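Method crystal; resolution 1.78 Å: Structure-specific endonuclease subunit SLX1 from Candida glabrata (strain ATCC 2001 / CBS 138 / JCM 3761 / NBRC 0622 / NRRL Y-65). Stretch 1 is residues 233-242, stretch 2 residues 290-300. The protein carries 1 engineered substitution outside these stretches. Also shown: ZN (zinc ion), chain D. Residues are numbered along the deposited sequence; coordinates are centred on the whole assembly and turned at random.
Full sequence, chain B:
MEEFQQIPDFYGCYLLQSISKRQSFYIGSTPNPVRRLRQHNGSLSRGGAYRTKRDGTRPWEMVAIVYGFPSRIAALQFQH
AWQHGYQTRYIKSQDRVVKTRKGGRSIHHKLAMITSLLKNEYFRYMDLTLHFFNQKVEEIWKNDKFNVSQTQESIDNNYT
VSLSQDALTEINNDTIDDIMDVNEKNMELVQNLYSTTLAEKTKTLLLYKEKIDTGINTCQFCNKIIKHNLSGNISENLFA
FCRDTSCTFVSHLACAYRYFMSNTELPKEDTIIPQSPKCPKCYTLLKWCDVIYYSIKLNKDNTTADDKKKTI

Stretch 1, residues 233-242: NISENLFAFC
Stretch 2, residues 290-300: DVIYYSIKLNK

Stretch 2 is helical from Asp290 through Asn299, continuing a helix that begins earlier in the chain. Phi and psi stay near -65° and -42°. Backbone bonds run from each N to the O four residues back, from Tyr294 N to Asp290 O at 3.1 Å onward; the bond from Asn299 N to Ser295 O, at 3.3 Å, is weak. Stretch 1 starts with a weakly bonded helical turn at about Ile234 to Asn237. It then extends through Leu238 into a strand, Phe239 to Phe241, with phi near -125° and psi between 138° and 161°. The strand crosses the helix at 134° between N-to-C directions, so the two run closer to antiparallel than parallel. Their axes approach to 7.4 Å. The register is set by Phe239 and Ser295, whose CA atoms lie 5.3 Å apart. The contact buries 439 Å², both sides summed.

Asp290 makes no contact with stretch 1. Val291, chi1 t, is the first residue to touch the strand. Its CG1 packs 3.9 Å from Ala240 CB, an apolar contact between two small buried side chains. The Val291 carbonyl is also used. Water 2 donates to Val291 O at 3.0 Å and accepts from Phe241 N at 3.1 Å, so it links the two backbones.

Ile292 and Tyr293 make no contact with stretch 1. The CA-to-CB bond of Ile292 points away from it. The CA-to-CB bond of Tyr294 points toward stretch 1, but its side chain, chi1 m, comes no nearer than 5.1 Å and makes no contact.

Ser295 is the polar centre of the contact. With chi1 t, its OG donates a hydrogen bond to Phe239 O at 2.7 Å, the one direct hydrogen bond between the stretches. A small hydroxyl suits this buried site, where it satisfies a strand carbonyl at close range. Leu238 CB also lies 3.5 Å from Ser295 OG. Water 1 adds a second link. It donates to Ser295 O at 2.8 Å and to Asn237 O at 3.3 Å, and accepts from Phe239 N at 2.8 Å.

Ile296 contributes mainly through its backbone: its CA is 4.1 Å from Leu238 CD2. Leu238, chi1 m and chi2 t, is buried and brings its side-chain end nearer the helix. Lys297 points its CA-to-CB bond away and takes no part.

Leu298, chi1 m and chi2 t, points its CA-to-CB bond toward stretch 1. Its CD1 meets Phe241 CE1 at 3.5 Å, obliquely to the ring. Phe241, chi1 m and chi2 82°, is long enough to bring its ring to this methyl.

Asn299, chi1 t and chi2 -122°, closes the contact. Its CB lies 3.7 Å from Leu238 CD2, its ND2 3.4 Å from Asn237 CB, and its OD1 3.8 Å from Ile234 CD1. These are packing contacts. Asn237, chi1 m, instead sends its ND2 to Asn233 O at 2.9 Å, bracing the turn. Lys300 is modelled only to CB, and no modelled atom contacts stretch 1.

Just after the strand, the CA-to-CB bond of Cys242 points away from stretch 2; with chi1 t, its SG binds the zinc ion ZN at 2.4 Å, with three further ligands elsewhere in the structure.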

ATOM      1  N   ASN B 233     -18.105  19.680  -4.746  1.00 75.17           N
ATOM      2  CA  ASN B 233     -16.735  20.114  -5.033  1.00 76.69           C
ATOM      3  C   ASN B 233     -15.682  19.320  -4.244  1.00 76.17           C
ATOM      4  O   ASN B 233     -15.317  19.684  -3.126  1.00 78.29           O
ATOM      5  CB  ASN B 233     -16.580  21.609  -4.742  1.00 78.87           C
ATOM      6  N   ILE B 234     -15.198  18.238  -4.843  1.00 72.72           N
ATOM      7  CA  ILE B 234     -14.161  17.388  -4.250  1.00 67.38           C
ATOM      8  C   ILE B 234     -12.931  18.171  -3.754  1.00 63.43           C
ATOM      9  O   ILE B 234     -12.413  17.894  -2.679  1.00 58.86           O
ATOM     10  CB  ILE B 234     -13.722  16.317  -5.263  1.00 63.78           C
ATOM     11  CG1 ILE B 234     -14.616  15.080  -5.126  1.00 64.36           C
ATOM     12  CG2 ILE B 234     -12.251  15.950  -5.079  1.00 61.10           C
ATOM     13  CD1 ILE B 234     -14.200  14.126  -3.980  1.00 62.81           C
ATOM     14  N   SER B 235     -12.494  19.174  -4.509  1.00 65.13           N
ATOM     15  CA  SER B 235     -11.304  19.937  -4.120  1.00 67.24           C
ATOM     16  C   SER B 235     -11.538  20.692  -2.813  1.00 65.95           C
ATOM     17  O   SER B 235     -10.592  21.023  -2.095  1.00 67.39           O
ATOM     18  CB  SER B 235     -10.885  20.925  -5.222  1.00 69.60           C
ATOM     19  OG  SER B 235     -11.641  22.131  -5.146  1.00 71.49           O
ATOM     20  N   GLU B 236     -12.796  20.969  -2.501  1.00 59.94           N
ATOM     21  CA  GLU B 236     -13.081  21.729  -1.303  1.00 59.92           C
ATOM     22  C   GLU B 236     -13.322  20.850  -0.088  1.00 59.42           C
ATOM     23  O   GLU B 236     -13.355  21.350   1.040  1.00 61.82           O
ATOM     24  CB  GLU B 236     -14.303  22.642  -1.524  1.00 64.58           C
ATOM     25  N   ASN B 237     -13.505  19.550  -0.298  1.00 52.81           N
ATOM     26  CA  ASN B 237     -13.907  18.694   0.824  1.00 53.12           C
ATOM     27  C   ASN B 237     -12.925  17.591   1.179  1.00 46.92           C
ATOM     28  O   ASN B 237     -13.186  16.764   2.070  1.00 44.62           O
ATOM     29  CB  ASN B 237     -15.276  18.101   0.528  1.00 56.49           C
ATOM     30  CG  ASN B 237     -16.360  19.158   0.563  1.00 62.34           C
ATOM     31  OD1 ASN B 237     -16.751  19.596   1.635  1.00 66.59           O
ATOM     32  ND2 ASN B 237     -16.812  19.607  -0.607  1.00 60.16           N
ATOM     33  N   LEU B 238     -11.810  17.552   0.455  1.00 41.47           N
ATOM     34  CA  LEU B 238     -10.740  16.622   0.793  1.00 37.68           C
ATOM     35  C   LEU B 238      -9.702  17.390   1.613  1.00 39.26           C
ATOM     36  O   LEU B 238      -9.193  18.432   1.171  1.00 39.57           O
ATOM     37  CB  LEU B 238     -10.108  16.023  -0.466  1.00 38.37           C
ATOM     38  CG  LEU B 238     -10.955  15.054  -1.283  1.00 42.08           C
ATOM     39  CD1 LEU B 238     -10.112  14.476  -2.465  1.00 39.71           C
ATOM     40  CD2 LEU B 238     -11.461  13.914  -0.352  1.00 38.48           C
ATOM     41  N   PHE B 239      -9.412  16.882   2.809  1.00 34.81           N
ATOM     42  CA  PHE B 239      -8.509  17.548   3.724  1.00 35.71           C
ATOM     43  C   PHE B 239      -7.275  16.694   3.962  1.00 39.13           C
ATOM     44  O   PHE B 239      -7.295  15.485   3.727  1.00 37.69           O
ATOM     45  CB  PHE B 239      -9.188  17.823   5.042  1.00 35.61           C
ATOM     46  CG  PHE B 239     -10.455  18.611   4.891  1.00 38.72           C
ATOM     47  CD1 PHE B 239     -10.429  19.883   4.335  1.00 39.91           C
ATOM     48  CD2 PHE B 239     -11.669  18.064   5.254  1.00 39.08           C
ATOM     49  CE1 PHE B 239     -11.611  20.633   4.174  1.00 49.08           C
ATOM     50  CE2 PHE B 239     -12.853  18.802   5.122  1.00 46.82           C
ATOM     51  CZ  PHE B 239     -12.829  20.083   4.564  1.00 52.53           C
ATOM     52  N   ALA B 240      -6.224  17.341   4.440  1.00 39.58           N
ATOM     53  CA  ALA B 240      -4.962  16.687   4.751  1.00 36.88           C
ATOM     54  C   ALA B 240      -4.583  17.061   6.172  1.00 37.45           C
ATOM     55  O   ALA B 240      -4.758  18.227   6.591  1.00 37.99           O
ATOM     56  CB  ALA B 240      -3.859  17.114   3.761  1.00 34.86           C
ATOM     57  N   PHE B 241      -4.100  16.070   6.922  1.00 34.64           N
ATOM     58  CA  PHE B 241      -3.741  16.246   8.326  1.00 34.79           C
ATOM     59  C   PHE B 241      -2.344  15.729   8.576  1.00 37.68           C
ATOM     60  O   PHE B 241      -1.896  14.806   7.900  1.00 36.37           O
ATOM     61  CB  PHE B 241      -4.702  15.484   9.255  1.00 37.03           C
ATOM     62  CG  PHE B 241      -6.141  15.841   9.066  1.00 35.18           C
ATOM     63  CD1 PHE B 241      -6.882  15.267   8.042  1.00 35.78           C
ATOM     64  CD2 PHE B 241      -6.746  16.754   9.912  1.00 39.48           C
ATOM     65  CE1 PHE B 241      -8.213  15.593   7.877  1.00 35.46           C
ATOM     66  CE2 PHE B 241      -8.085  17.084   9.764  1.00 41.82           C
ATOM     67  CZ  PHE B 241      -8.810  16.511   8.739  1.00 36.91           C
ATOM     68  N   CYS B 242      -1.692  16.254   9.600  1.00 37.56           N
ATOM     69  CA  CYS B 242      -0.435  15.674  10.020  1.00 41.77           C
ATOM     70  C   CYS B 242      -0.700  14.298  10.620  1.00 41.48           C
ATOM     71  O   CYS B 242      -1.741  14.085  11.266  1.00 41.48           O
ATOM     72  CB  CYS B 242       0.278  16.561  11.040  1.00 41.67           C
ATOM     73  SG  CYS B 242       1.933  15.839  11.468  1.00 45.48           S
ATOM     74  N   ASP B 290      -1.126   7.323   3.479  1.00 26.57           N
ATOM     75  CA  ASP B 290      -1.893   7.495   4.704  1.00 29.34           C
ATOM     76  C   ASP B 290      -2.680   8.819   4.657  1.00 27.68           C
ATOM     77  O   ASP B 290      -3.811   8.876   5.107  1.00 27.15           O
ATOM     78  CB  ASP B 290      -1.000   7.494   5.946  1.00 32.78           C
ATOM     79  CG  ASP B 290      -0.530   6.100   6.335  1.00 42.19           C
ATOM     80  OD1 ASP B 290      -1.072   5.092   5.827  1.00 42.02           O
ATOM     81  OD2 ASP B 290       0.408   6.012   7.136  1.00 45.42           O
ATOM     82  N   VAL B 291      -2.050   9.877   4.130  1.00 27.21           N
ATOM     83  CA  VAL B 291      -2.754  11.152   3.982  1.00 29.72           C
ATOM     84  C   VAL B 291      -4.017  10.966   3.139  1.00 28.54           C
ATOM     85  O   VAL B 291      -5.119  11.434   3.504  1.00 28.05           O
ATOM     86  CB  VAL B 291      -1.824  12.228   3.337  1.00 28.09           C
ATOM     87  CG1 VAL B 291      -2.603  13.525   3.085  1.00 29.92           C
ATOM     88  CG2 VAL B 291      -0.657  12.510   4.282  1.00 31.76           C
ATOM     89  N   ILE B 292      -3.882  10.241   2.029  1.00 25.02           N
ATOM     90  CA  ILE B 292      -5.026   9.989   1.170  1.00 24.16           C
ATOM     91  C   ILE B 292      -6.058   9.088   1.825  1.00 25.65           C
ATOM     92  O   ILE B 292      -7.294   9.280   1.663  1.00 28.02           O
ATOM     93  CB  ILE B 292      -4.562   9.335  -0.149  1.00 24.98           C
ATOM     94  CG1 ILE B 292      -3.611  10.315  -0.935  1.00 27.03           C
ATOM     95  CG2 ILE B 292      -5.768   9.019  -1.033  1.00 27.49           C
ATOM     96  CD1 ILE B 292      -4.240  11.764  -1.229  1.00 26.81           C
ATOM     97  N   TYR B 293      -5.566   8.086   2.553  1.00 25.20           N
ATOM     98  CA  TYR B 293      -6.486   7.176   3.261  1.00 23.42           C
ATOM     99  C   TYR B 293      -7.468   7.981   4.127  1.00 25.63           C
ATOM    100  O   TYR B 293      -8.685   7.856   3.997  1.00 27.72           O
ATOM    101  CB  TYR B 293      -5.745   6.171   4.145  1.00 26.07           C
ATOM    102  CG  TYR B 293      -6.705   5.415   5.060  1.00 29.21           C
ATOM    103  CD1 TYR B 293      -7.461   4.332   4.565  1.00 24.98           C
ATOM    104  CD2 TYR B 293      -6.903   5.835   6.387  1.00 25.84           C
ATOM    105  CE1 TYR B 293      -8.423   3.670   5.396  1.00 23.82           C
ATOM    106  CE2 TYR B 293      -7.847   5.188   7.232  1.00 28.54           C
ATOM    107  CZ  TYR B 293      -8.595   4.108   6.714  1.00 24.99           C
ATOM    108  OH  TYR B 293      -9.474   3.478   7.502  1.00 25.86           O
ATOM    109  N   TYR B 294      -6.934   8.858   4.962  1.00 25.55           N
ATOM    110  CA  TYR B 294      -7.836   9.568   5.853  1.00 26.96           C
ATOM    111  C   TYR B 294      -8.663  10.614   5.087  1.00 28.62           C
ATOM    112  O   TYR B 294      -9.835  10.846   5.404  1.00 28.62           O
ATOM    113  CB  TYR B 294      -7.041  10.232   6.975  1.00 30.14           C
ATOM    114  CG  TYR B 294      -6.491   9.200   7.942  1.00 28.73           C
ATOM    115  CD1 TYR B 294      -7.351   8.518   8.816  1.00 28.51           C
ATOM    116  CD2 TYR B 294      -5.134   8.892   7.956  1.00 29.43           C
ATOM    117  CE1 TYR B 294      -6.864   7.536   9.696  1.00 30.47           C
ATOM    118  CE2 TYR B 294      -4.624   7.928   8.840  1.00 28.27           C
ATOM    119  CZ  TYR B 294      -5.494   7.233   9.681  1.00 29.31           C
ATOM    120  OH  TYR B 294      -5.011   6.296  10.580  1.00 30.40           O
ATOM    121  N   SER B 295      -8.029  11.240   4.100  1.00 27.45           N
ATOM    122  CA  SER B 295      -8.671  12.287   3.332  1.00 29.22           C
ATOM    123  C   SER B 295      -9.946  11.781   2.688  1.00 30.41           C
ATOM    124  O   SER B 295     -11.029  12.359   2.835  1.00 30.76           O
ATOM    125  CB  SER B 295      -7.702  12.834   2.243  1.00 27.77           C
ATOM    126  OG  SER B 295      -8.297  14.008   1.707  1.00 31.64           O
ATOM    127  N   ILE B 296      -9.832  10.681   1.981  1.00 28.65           N
ATOM    128  CA  ILE B 296     -10.983  10.149   1.264  1.00 29.55           C
ATOM    129  C   ILE B 296     -12.005   9.543   2.201  1.00 29.16           C
ATOM    130  O   ILE B 296     -13.204   9.778   2.056  1.00 31.09           O
ATOM    131  CB  ILE B 296     -10.532   9.088   0.237  1.00 33.55           C
ATOM    132  CG1 ILE B 296      -9.682   9.747  -0.846  1.00 39.34           C
ATOM    133  CG2 ILE B 296     -11.736   8.344  -0.345  1.00 32.67           C
ATOM    134  CD1 ILE B 296      -9.153   8.696  -1.809  1.00 40.73           C
ATOM    135  N   LYS B 297     -11.549   8.833   3.236  1.00 27.77           N
ATOM    136  CA  LYS B 297     -12.531   8.192   4.113  1.00 27.96           C
ATOM    137  C   LYS B 297     -13.332   9.211   4.926  1.00 32.53           C
ATOM    138  O   LYS B 297     -14.520   9.000   5.223  1.00 32.56           O
ATOM    139  CB  LYS B 297     -11.830   7.210   5.047  1.00 27.24           C
ATOM    140  CG  LYS B 297     -12.850   6.322   5.777  1.00 32.43           C
ATOM    141  CD  LYS B 297     -12.117   5.112   6.283  1.00 30.17           C
ATOM    142  CE  LYS B 297     -13.080   4.172   6.980  1.00 32.64           C
ATOM    143  NZ  LYS B 297     -14.209   3.753   6.111  1.00 35.25           N
ATOM    144  N   LEU B 298     -12.684  10.306   5.315  1.00 30.18           N
ATOM    145  CA  LEU B 298     -13.430  11.338   6.037  1.00 32.16           C
ATOM    146  C   LEU B 298     -14.516  11.919   5.138  1.00 38.41           C
ATOM    147  O   LEU B 298     -15.610  12.211   5.590  1.00 44.93           O
ATOM    148  CB  LEU B 298     -12.496  12.439   6.538  1.00 32.67           C
ATOM    149  CG  LEU B 298     -11.618  11.967   7.715  1.00 37.68           C
ATOM    150  CD1 LEU B 298     -10.391  12.882   7.852  1.00 41.19           C
ATOM    151  CD2 LEU B 298     -12.388  11.874   9.037  1.00 37.42           C
ATOM    152  N   ASN B 299     -14.195  12.105   3.867  1.00 37.03           N
ATOM    153  CA  ASN B 299     -15.151  12.707   2.941  1.00 40.96           C
ATOM    154  C   ASN B 299     -16.304  11.756   2.673  1.00 44.66           C
ATOM    155  O   ASN B 299     -17.427  12.183   2.497  1.00 47.89           O
ATOM    156  CB  ASN B 299     -14.437  13.086   1.636  1.00 41.31           C
ATOM    157  CG  ASN B 299     -15.377  13.759   0.632  1.00 52.12           C
ATOM    158  OD1 ASN B 299     -15.553  13.282  -0.489  1.00 58.67           O
ATOM    159  ND2 ASN B 299     -15.999  14.844   1.048  1.00 48.06           N
ATOM    160  N   LYS B 300     -16.002  10.458   2.611  1.00 44.50           N
ATOM    161  CA  LYS B 300     -17.020   9.403   2.591  1.00 50.11           C
ATOM    162  C   LYS B 300     -17.381   9.012   4.017  1.00 51.98           C
ATOM    163  O   LYS B 300     -18.389   9.478   4.554  1.00 67.98           O
ATOM    164  CB  LYS B 300     -16.528   8.166   1.820  1.00 51.90           C
TER
HETATM  165 ZN    ZN D 402       2.995  17.989  11.905  1.00 48.47          ZN
HETATM  166  O   HOH W   1     -11.127  14.958   3.871  1.00 32.98           O
HETATM  167  O   HOH W   2      -5.006  13.347   5.871  1.00 33.54           O